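Local structure of beta-galacturonidase (Eisenbergiella tayi, 6NCW) at residues A[62-76]-A[135-149]. The protein is a glycoside hydrolase family 2 beta-galacturonidase, a gut-bacterial enzyme that hydrolyses beta-linked galacturonides. Numbering follows the deposited sequence.
Sequences FEAKGNIRLEFKGVS and YGGISRGVVLEELGE
F62 meets L144 at about a right angle, F62 CD1 lying 3.5 Å from L144 CD2. A64 adds CB to the same methyl, and K65 N gives E146 OE1 a weak hydrogen bond. With its partner in the amide plane, N67 ND2 donates to G148 O at 3.0 Å, while OD1 of that amide accepts from D104 N. I68 and L70 lie against L144 CD1 on the face that also bears F72.

R69 extends fully from CG to NE, with CG anti to the backbone N (chi1 -180°), which lays it alongside E145. R69 NH1 forms a salt bridge with E145 OE1 at 2.9 Å, nearly straight at 167° and within the guanidinium plane, yet the oxygen is met from above its carboxylate plane. D99 takes R69 NE and R11 also pairs with E145 OE1. Paired backbone bonds join R69 to E145 and E71 to V143, with strand axes 161° apart: an antiparallel ladder within a four-stranded sheet. F72 and L70 also touch strand 78-83 of a second sheet, giving a beta-sandwich of the N-terminal domain, as in family 2 hydrolases.

K73 NZ forms a hydrogen-bonded salt bridge with E71 OE2 at 2.8 Å and another with E317, completing a salt-bridge network of R69, E71, K73 and E145. E71 OE1 and E145 OE2 come within 4.5 Å, a repulsion that R69 and K73 would probably ease. F72 runs beside V142, with F72 CD2 3.6 Å from V142 CG2. Bonds from K73 N to G141 O and R140 N to G74 O keep this register; it slips by one between G74 and S76, where S76 N meets G137 O at 2.7 Å and G137 N returns the bond. S76 OG hydrogen-bonds S139 OG at 2.8 Å.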
ATOM      1  N   PHE A  62     -30.621 -23.086  26.618  1.00 30.61           N
ATOM      2  CA  PHE A  62     -30.008 -23.112  27.935  1.00 31.78           C
ATOM      3  C   PHE A  62     -30.875 -23.965  28.844  1.00 38.14           C
ATOM      4  O   PHE A  62     -32.026 -24.269  28.527  1.00 35.00           O
ATOM      5  CB  PHE A  62     -29.802 -21.703  28.517  1.00 28.50           C
ATOM      6  CG  PHE A  62     -31.071 -20.966  28.836  1.00 31.48           C
ATOM      7  CD1 PHE A  62     -31.561 -20.930  30.143  1.00 33.46           C
ATOM      8  CD2 PHE A  62     -31.758 -20.277  27.851  1.00 32.57           C
ATOM      9  CE1 PHE A  62     -32.733 -20.238  30.452  1.00 36.04           C
ATOM     10  CE2 PHE A  62     -32.934 -19.580  28.153  1.00 31.07           C
ATOM     11  CZ  PHE A  62     -33.420 -19.563  29.453  1.00 35.27           C
ATOM     12  N   GLU A  63     -30.299 -24.349  29.977  1.00 36.04           N
ATOM     13  CA  GLU A  63     -30.945 -25.219  30.949  1.00 40.13           C
ATOM     14  C   GLU A  63     -31.050 -24.480  32.272  1.00 39.05           C
ATOM     15  O   GLU A  63     -30.043 -23.979  32.785  1.00 41.39           O
ATOM     16  CB  GLU A  63     -30.152 -26.512  31.118  1.00 41.88           C
ATOM     17  CG  GLU A  63     -30.800 -27.532  32.031  1.00 52.26           C
ATOM     18  CD  GLU A  63     -30.195 -28.916  31.856  1.00 67.77           C
ATOM     19  OE1 GLU A  63     -29.243 -29.052  31.049  1.00 69.73           O
ATOM     20  OE2 GLU A  63     -30.675 -29.864  32.515  1.00 74.44           O
ATOM     21  N   ALA A  64     -32.261 -24.397  32.814  1.00 37.91           N
ATOM     22  CA  ALA A  64     -32.472 -23.612  34.022  1.00 40.94           C
ATOM     23  C   ALA A  64     -33.841 -23.925  34.602  1.00 39.62           C
ATOM     24  O   ALA A  64     -34.727 -24.431  33.906  1.00 36.77           O
ATOM     25  CB  ALA A  64     -32.362 -22.111  33.744  1.00 43.85           C
ATOM     26  N   LYS A  65     -34.009 -23.558  35.877  1.00 41.45           N
ATOM     27  CA  LYS A  65     -35.226 -23.782  36.648  1.00 42.64           C
ATOM     28  C   LYS A  65     -35.430 -22.624  37.619  1.00 44.02           C
ATOM     29  O   LYS A  65     -34.469 -22.019  38.107  1.00 39.36           O
ATOM     30  CB  LYS A  65     -35.155 -25.092  37.450  1.00 47.12           C
ATOM     31  CG  LYS A  65     -34.009 -25.087  38.491  1.00 51.28           C
ATOM     32  CD  LYS A  65     -34.247 -26.025  39.670  1.00 61.50           C
ATOM     33  CE  LYS A  65     -33.477 -27.332  39.512  1.00 61.77           C
ATOM     34  NZ  LYS A  65     -32.011 -27.114  39.304  1.00 69.83           N
ATOM     35  N   GLY A  66     -36.688 -22.343  37.926  1.00 39.45           N
ATOM     36  CA  GLY A  66     -36.961 -21.389  38.980  1.00 36.95           C
ATOM     37  C   GLY A  66     -36.831 -19.953  38.503  1.00 37.55           C
ATOM     38  O   GLY A  66     -37.102 -19.628  37.351  1.00 38.45           O
ATOM     39  N   ASN A  67     -36.431 -19.084  39.423  1.00 36.44           N
ATOM     40  CA  ASN A  67     -36.225 -17.680  39.100  1.00 36.67           C
ATOM     41  C   ASN A  67     -34.861 -17.497  38.438  1.00 34.55           C
ATOM     42  O   ASN A  67     -33.832 -17.901  38.996  1.00 32.12           O
ATOM     43  CB  ASN A  67     -36.305 -16.819  40.362  1.00 33.83           C
ATOM     44  CG  ASN A  67     -37.702 -16.743  40.943  1.00 35.88           C
ATOM     45  OD1 ASN A  67     -38.699 -16.992  40.262  1.00 33.51           O
ATOM     46  ND2 ASN A  67     -37.777 -16.381  42.213  1.00 34.78           N
ATOM     47  N   ILE A  68     -34.852 -16.873  37.258  1.00 32.99           N
ATOM     48  CA  ILE A  68     -33.621 -16.669  36.507  1.00 30.46           C
ATOM     49  C   ILE A  68     -33.450 -15.197  36.150  1.00 34.30           C
ATOM     50  O   ILE A  68     -34.407 -14.420  36.081  1.00 29.99           O
ATOM     51  CB  ILE A  68     -33.566 -17.518  35.223  1.00 30.06           C
ATOM     52  CG1 ILE A  68     -34.574 -17.006  34.197  1.00 33.35           C
ATOM     53  CG2 ILE A  68     -33.784 -18.994  35.547  1.00 31.60           C
ATOM     54  CD1 ILE A  68     -34.411 -17.618  32.805  1.00 33.42           C
ATOM     55  N   ARG A  69     -32.196 -14.831  35.902  1.00 31.49           N
ATOM     56  CA  ARG A  69     -31.828 -13.516  35.403  1.00 31.32           C
ATOM     57  C   ARG A  69     -30.903 -13.723  34.217  1.00 28.20           C
ATOM     58  O   ARG A  69     -29.893 -14.426  34.330  1.00 26.19           O
ATOM     59  CB  ARG A  69     -31.145 -12.690  36.496  1.00 29.76           C
ATOM     60  CG  ARG A  69     -30.723 -11.293  36.094  1.00 30.63           C
ATOM     61  CD  ARG A  69     -29.984 -10.636  37.261  1.00 32.90           C
ATOM     62  NE  ARG A  69     -29.457  -9.330  36.901  1.00 42.65           N
ATOM     63  CZ  ARG A  69     -28.166  -9.039  36.790  1.00 40.65           C
ATOM     64  NH1 ARG A  69     -27.243  -9.969  37.024  1.00 32.42           N
ATOM     65  NH2 ARG A  69     -27.798  -7.808  36.442  1.00 42.73           N
ATOM     66  N   LEU A  70     -31.262 -13.148  33.080  1.00 29.94           N
ATOM     67  CA  LEU A  70     -30.375 -13.077  31.925  1.00 31.26           C
ATOM     68  C   LEU A  70     -29.788 -11.673  31.864  1.00 31.86           C
ATOM     69  O   LEU A  70     -30.534 -10.702  31.701  1.00 30.59           O
ATOM     70  CB  LEU A  70     -31.123 -13.395  30.635  1.00 28.02           C
ATOM     71  CG  LEU A  70     -31.690 -14.807  30.545  1.00 32.02           C
ATOM     72  CD1 LEU A  70     -32.960 -14.795  29.707  1.00 30.10           C
ATOM     73  CD2 LEU A  70     -30.658 -15.725  29.933  1.00 28.82           C
ATOM     74  N   GLU A  71     -28.467 -11.560  32.016  1.00 30.24           N
ATOM     75  CA  GLU A  71     -27.794 -10.277  31.866  1.00 29.82           C
ATOM     76  C   GLU A  71     -27.144 -10.174  30.489  1.00 26.63           C
ATOM     77  O   GLU A  71     -26.370 -11.054  30.086  1.00 23.40           O
ATOM     78  CB  GLU A  71     -26.741 -10.036  32.944  1.00 34.43           C
ATOM     79  CG  GLU A  71     -26.128  -8.619  32.778  1.00 32.43           C
ATOM     80  CD  GLU A  71     -25.064  -8.278  33.796  1.00 35.38           C
ATOM     81  OE1 GLU A  71     -24.572  -9.193  34.491  1.00 37.35           O
ATOM     82  OE2 GLU A  71     -24.714  -7.074  33.882  1.00 44.90           O
ATOM     83  N   PHE A  72     -27.464  -9.102  29.779  1.00 25.28           N
ATOM     84  CA  PHE A  72     -26.864  -8.788  28.485  1.00 23.91           C
ATOM     85  C   PHE A  72     -25.937  -7.589  28.645  1.00 24.81           C
ATOM     86  O   PHE A  72     -26.381  -6.506  29.041  1.00 24.02           O
ATOM     87  CB  PHE A  72     -27.949  -8.513  27.453  1.00 23.86           C
ATOM     88  CG  PHE A  72     -28.815  -9.710  27.180  1.00 27.87           C
ATOM     89  CD1 PHE A  72     -29.904  -9.993  27.998  1.00 24.76           C
ATOM     90  CD2 PHE A  72     -28.519 -10.570  26.129  1.00 24.79           C
ATOM     91  CE1 PHE A  72     -30.698 -11.119  27.758  1.00 26.02           C
ATOM     92  CE2 PHE A  72     -29.309 -11.701  25.891  1.00 24.77           C
ATOM     93  CZ  PHE A  72     -30.395 -11.970  26.708  1.00 22.51           C
ATOM     94  N   LYS A  73     -24.651  -7.785  28.350  1.00 20.88           N
ATOM     95  CA  LYS A  73     -23.696  -6.696  28.533  1.00 22.89           C
ATOM     96  C   LYS A  73     -23.704  -5.702  27.374  1.00 22.68           C
ATOM     97  O   LYS A  73     -23.309  -4.549  27.566  1.00 23.54           O
ATOM     98  CB  LYS A  73     -22.284  -7.252  28.723  1.00 23.33           C
ATOM     99  CG  LYS A  73     -22.075  -8.004  30.039  1.00 22.47           C
ATOM    100  CD  LYS A  73     -22.176  -7.083  31.246  1.00 23.65           C
ATOM    101  CE  LYS A  73     -21.805  -7.850  32.527  1.00 27.81           C
ATOM    102  NZ  LYS A  73     -21.912  -7.012  33.752  1.00 29.77           N
ATOM    103  N   GLY A  74     -24.128  -6.118  26.186  1.00 17.41           N
ATOM    104  CA  GLY A  74     -24.375  -5.182  25.114  1.00 17.94           C
ATOM    105  C   GLY A  74     -24.969  -5.846  23.892  1.00 19.68           C
ATOM    106  O   GLY A  74     -24.441  -6.847  23.410  1.00 19.33           O
ATOM    107  N   VAL A  75     -26.066  -5.301  23.375  1.00 20.81           N
ATOM    108  CA  VAL A  75     -26.648  -5.732  22.109  1.00 18.50           C
ATOM    109  C   VAL A  75     -26.733  -4.501  21.212  1.00 18.16           C
ATOM    110  O   VAL A  75     -27.362  -3.500  21.588  1.00 18.65           O
ATOM    111  CB  VAL A  75     -28.035  -6.373  22.294  1.00 22.66           C
ATOM    112  CG1 VAL A  75     -28.601  -6.811  20.945  1.00 18.54           C
ATOM    113  CG2 VAL A  75     -27.994  -7.562  23.287  1.00 16.38           C
ATOM    114  N   SER A  76     -26.121  -4.578  20.019  1.00 19.39           N
ATOM    115  CA  SER A  76     -26.049  -3.439  19.104  1.00 20.72           C
ATOM    116  C   SER A  76     -27.189  -3.477  18.088  1.00 19.94           C
ATOM    117  O   SER A  76     -27.311  -4.449  17.339  1.00 24.70           O
ATOM    118  CB  SER A  76     -24.711  -3.432  18.358  1.00 20.29           C
ATOM    119  OG  SER A  76     -23.619  -3.214  19.228  1.00 21.61           O
ATOM    120  N   TYR A 135     -22.864  -0.902  14.809  1.00 20.70           N
ATOM    121  CA  TYR A 135     -22.818  -2.290  14.381  1.00 18.13           C
ATOM    122  C   TYR A 135     -24.132  -2.994  14.734  1.00 16.05           C
ATOM    123  O   TYR A 135     -25.015  -2.431  15.365  1.00 17.74           O
ATOM    124  CB  TYR A 135     -21.613  -3.007  15.004  1.00 20.04           C
ATOM    125  CG  TYR A 135     -20.253  -2.520  14.478  1.00 20.39           C
ATOM    126  CD1 TYR A 135     -19.530  -1.514  15.131  1.00 20.55           C
ATOM    127  CD2 TYR A 135     -19.714  -3.050  13.307  1.00 22.50           C
ATOM    128  CE1 TYR A 135     -18.280  -1.064  14.616  1.00 20.38           C
ATOM    129  CE2 TYR A 135     -18.490  -2.629  12.807  1.00 19.56           C
ATOM    130  CZ  TYR A 135     -17.782  -1.632  13.455  1.00 22.11           C
ATOM    131  OH  TYR A 135     -16.577  -1.229  12.911  1.00 22.89           O
ATOM    132  N   GLY A 136     -24.272  -4.226  14.278  1.00 18.73           N
ATOM    133  CA  GLY A 136     -25.396  -5.072  14.663  1.00 18.78           C
ATOM    134  C   GLY A 136     -24.871  -6.332  15.319  1.00 19.62           C
ATOM    135  O   GLY A 136     -23.886  -6.912  14.858  1.00 19.70           O
ATOM    136  N   GLY A 137     -25.526  -6.744  16.401  1.00 21.14           N
ATOM    137  CA  GLY A 137     -25.207  -8.030  16.980  1.00 18.87           C
ATOM    138  C   GLY A 137     -25.131  -8.034  18.487  1.00 17.86           C
ATOM    139  O   GLY A 137     -25.355  -7.011  19.144  1.00 20.31           O
ATOM    140  N   ILE A 138     -24.832  -9.201  19.047  1.00 18.28           N
ATOM    141  CA  ILE A 138     -24.627  -9.348  20.484  1.00 18.33           C
ATOM    142  C   ILE A 138     -23.140  -9.091  20.695  1.00 20.32           C
ATOM    143  O   ILE A 138     -22.318 -10.014  20.681  1.00 20.76           O
ATOM    144  CB  ILE A 138     -25.058 -10.724  20.993  1.00 19.30           C
ATOM    145  CG1 ILE A 138     -26.472 -11.069  20.487  1.00 20.77           C
ATOM    146  CG2 ILE A 138     -24.983 -10.765  22.505  1.00 15.34           C
ATOM    147  CD1 ILE A 138     -27.041 -12.370  21.080  1.00 22.86           C
ATOM    148  N   SER A 139     -22.798  -7.821  20.911  1.00 19.96           N
ATOM    149  CA  SER A 139     -21.421  -7.351  20.852  1.00 20.00           C
ATOM    150  C   SER A 139     -20.661  -7.459  22.175  1.00 24.27           C
ATOM    151  O   SER A 139     -19.432  -7.267  22.176  1.00 21.29           O
ATOM    152  CB  SER A 139     -21.403  -5.896  20.354  1.00 21.60           C
ATOM    153  OG  SER A 139     -22.457  -5.142  20.936  1.00 21.73           O
ATOM    154  N   ARG A 140     -21.346  -7.719  23.294  1.00 18.62           N
ATOM    155  CA  ARG A 140     -20.709  -8.034  24.576  1.00 18.58           C
ATOM    156  C   ARG A 140     -21.420  -9.254  25.170  1.00 19.68           C
ATOM    157  O   ARG A 140     -22.370  -9.780  24.591  1.00 23.12           O
ATOM    158  CB  ARG A 140     -20.724  -6.826  25.531  1.00 19.40           C
ATOM    159  CG  ARG A 140     -20.012  -5.592  24.984  1.00 22.57           C
ATOM    160  CD  ARG A 140     -20.099  -4.416  25.933  1.00 20.78           C
ATOM    161  NE  ARG A 140     -19.644  -3.190  25.278  1.00 22.82           N
ATOM    162  CZ  ARG A 140     -19.905  -1.961  25.713  1.00 22.84           C
ATOM    163  NH1 ARG A 140     -20.619  -1.783  26.821  1.00 21.70           N
ATOM    164  NH2 ARG A 140     -19.462  -0.905  25.030  1.00 21.23           N
ATOM    165  N   GLY A 141     -20.946  -9.728  26.317  1.00 24.06           N
ATOM    166  CA  GLY A 141     -21.297 -11.060  26.785  1.00 24.75           C
ATOM    167  C   GLY A 141     -22.730 -11.198  27.273  1.00 24.71           C
ATOM    168  O   GLY A 141     -23.494 -10.234  27.370  1.00 23.17           O
ATOM    169  N   VAL A 142     -23.093 -12.452  27.581  1.00 23.40           N
ATOM    170  CA  VAL A 142     -24.426 -12.829  28.051  1.00 24.82           C
ATOM    171  C   VAL A 142     -24.270 -13.818  29.200  1.00 27.77           C
ATOM    172  O   VAL A 142     -23.480 -14.768  29.109  1.00 26.80           O
ATOM    173  CB  VAL A 142     -25.289 -13.451  26.934  1.00 27.21           C
ATOM    174  CG1 VAL A 142     -26.639 -13.887  27.478  1.00 21.52           C
ATOM    175  CG2 VAL A 142     -25.479 -12.479  25.777  1.00 22.61           C
ATOM    176  N   VAL A 143     -25.018 -13.597  30.281  1.00 26.16           N
ATOM    177  CA  VAL A 143     -24.865 -14.368  31.513  1.00 28.86           C
ATOM    178  C   VAL A 143     -26.230 -14.866  31.968  1.00 29.19           C
ATOM    179  O   VAL A 143     -27.179 -14.080  32.067  1.00 27.48           O
ATOM    180  CB  VAL A 143     -24.213 -13.544  32.640  1.00 25.43           C
ATOM    181  CG1 VAL A 143     -24.120 -14.389  33.915  1.00 31.17           C
ATOM    182  CG2 VAL A 143     -22.829 -13.095  32.233  1.00 24.68           C
ATOM    183  N   LEU A 144     -26.323 -16.170  32.251  1.00 31.32           N
ATOM    184  CA  LEU A 144     -27.507 -16.778  32.856  1.00 23.72           C
ATOM    185  C   LEU A 144     -27.254 -16.996  34.344  1.00 27.15           C
ATOM    186  O   LEU A 144     -26.259 -17.616  34.720  1.00 25.91           O
ATOM    187  CB  LEU A 144     -27.850 -18.116  32.200  1.00 27.70           C
ATOM    188  CG  LEU A 144     -28.911 -18.957  32.955  1.00 31.55           C
ATOM    189  CD1 LEU A 144     -30.300 -18.340  32.857  1.00 29.95           C
ATOM    190  CD2 LEU A 144     -28.931 -20.422  32.472  1.00 28.95           C
ATOM    191  N   GLU A 145     -28.152 -16.483  35.177  1.00 25.24           N
ATOM    192  CA  GLU A 145     -28.066 -16.603  36.624  1.00 31.97           C
ATOM    193  C   GLU A 145     -29.340 -17.254  37.140  1.00 31.87           C
ATOM    194  O   GLU A 145     -30.445 -16.880  36.733  1.00 30.54           O
ATOM    195  CB  GLU A 145     -27.884 -15.239  37.285  1.00 30.27           C
ATOM    196  CG  GLU A 145     -26.631 -14.497  36.856  1.00 35.49           C
ATOM    197  CD  GLU A 145     -26.585 -13.105  37.440  1.00 32.87           C
ATOM    198  OE1 GLU A 145     -27.642 -12.663  37.930  1.00 35.19           O
ATOM    199  OE2 GLU A 145     -25.514 -12.452  37.410  1.00 42.97           O
ATOM    200  N   GLU A 146     -29.181 -18.226  38.027  1.00 32.98           N
ATOM    201  CA  GLU A 146     -30.302 -18.884  38.682  1.00 36.43           C
ATOM    202  C   GLU A 146     -30.430 -18.296  40.078  1.00 35.16           C
ATOM    203  O   GLU A 146     -29.475 -18.331  40.859  1.00 35.09           O
ATOM    204  CB  GLU A 146     -30.113 -20.402  38.701  1.00 37.72           C
ATOM    205  CG  GLU A 146     -30.568 -21.024  37.377  1.00 39.46           C
ATOM    206  CD  GLU A 146     -30.414 -22.532  37.283  1.00 51.76           C
ATOM    207  OE1 GLU A 146     -31.224 -23.267  37.899  1.00 53.99           O
ATOM    208  OE2 GLU A 146     -29.492 -22.980  36.558  1.00 58.14           O
ATOM    209  N   LEU A 147     -31.586 -17.709  40.365  1.00 32.43           N
ATOM    210  CA  LEU A 147     -31.797 -16.951  41.588  1.00 30.49           C
ATOM    211  C   LEU A 147     -32.681 -17.724  42.561  1.00 41.05           C
ATOM    212  O   LEU A 147     -33.308 -18.736  42.222  1.00 37.45           O
ATOM    213  CB  LEU A 147     -32.440 -15.600  41.276  1.00 30.14           C
ATOM    214  CG  LEU A 147     -31.699 -14.732  40.251  1.00 33.84           C
ATOM    215  CD1 LEU A 147     -32.518 -13.504  39.955  1.00 31.16           C
ATOM    216  CD2 LEU A 147     -30.335 -14.348  40.796  1.00 30.44           C
ATOM    217  N   GLY A 148     -32.726 -17.215  43.782  1.00 36.18           N
ATOM    218  CA  GLY A 148     -33.649 -17.655  44.792  1.00 37.48           C
ATOM    219  C   GLY A 148     -34.806 -16.695  44.934  1.00 44.71           C
ATOM    220  O   GLY A 148     -35.346 -16.185  43.943  1.00 41.58           O
ATOM    221  N   GLU A 149     -35.192 -16.444  46.189  1.00 46.48           N
ATOM    222  CA  GLU A 149     -36.291 -15.535  46.479  1.00 48.16           C
ATOM    223  C   GLU A 149     -35.888 -14.071  46.390  1.00 40.26           C
ATOM    224  O   GLU A 149     -36.756 -13.223  46.159  1.00 44.84           O
ATOM    225  CB  GLU A 149     -36.864 -15.831  47.872  1.00 53.18           C
ATOM    226  CG  GLU A 149     -37.604 -17.156  47.950  1.00 54.74           C
ATOM    227  CD  GLU A 149     -38.838 -17.175  47.057  1.00 62.83           C
ATOM    228  OE1 GLU A 149     -39.927 -16.797  47.547  1.00 64.74           O
ATOM    229  OE2 GLU A 149     -38.717 -17.552  45.864  1.00 61.44           O
TER
HETATM  230  O   HOH W   1     -33.505 -20.843  40.211  1.00 36.76           O
HETATM  231  O   HOH W   2     -36.056 -19.892  42.236  1.00 40.29           O
HETATM  232  O   HOH W   3     -21.261  -3.890  29.072  1.00 19.20           O
HETATM  233  O   HOH W   4     -25.179  -8.802  25.426  1.00 20.92           O
HETATM  234  O   HOH W   5     -22.438  -0.744  17.703  1.00 21.07           O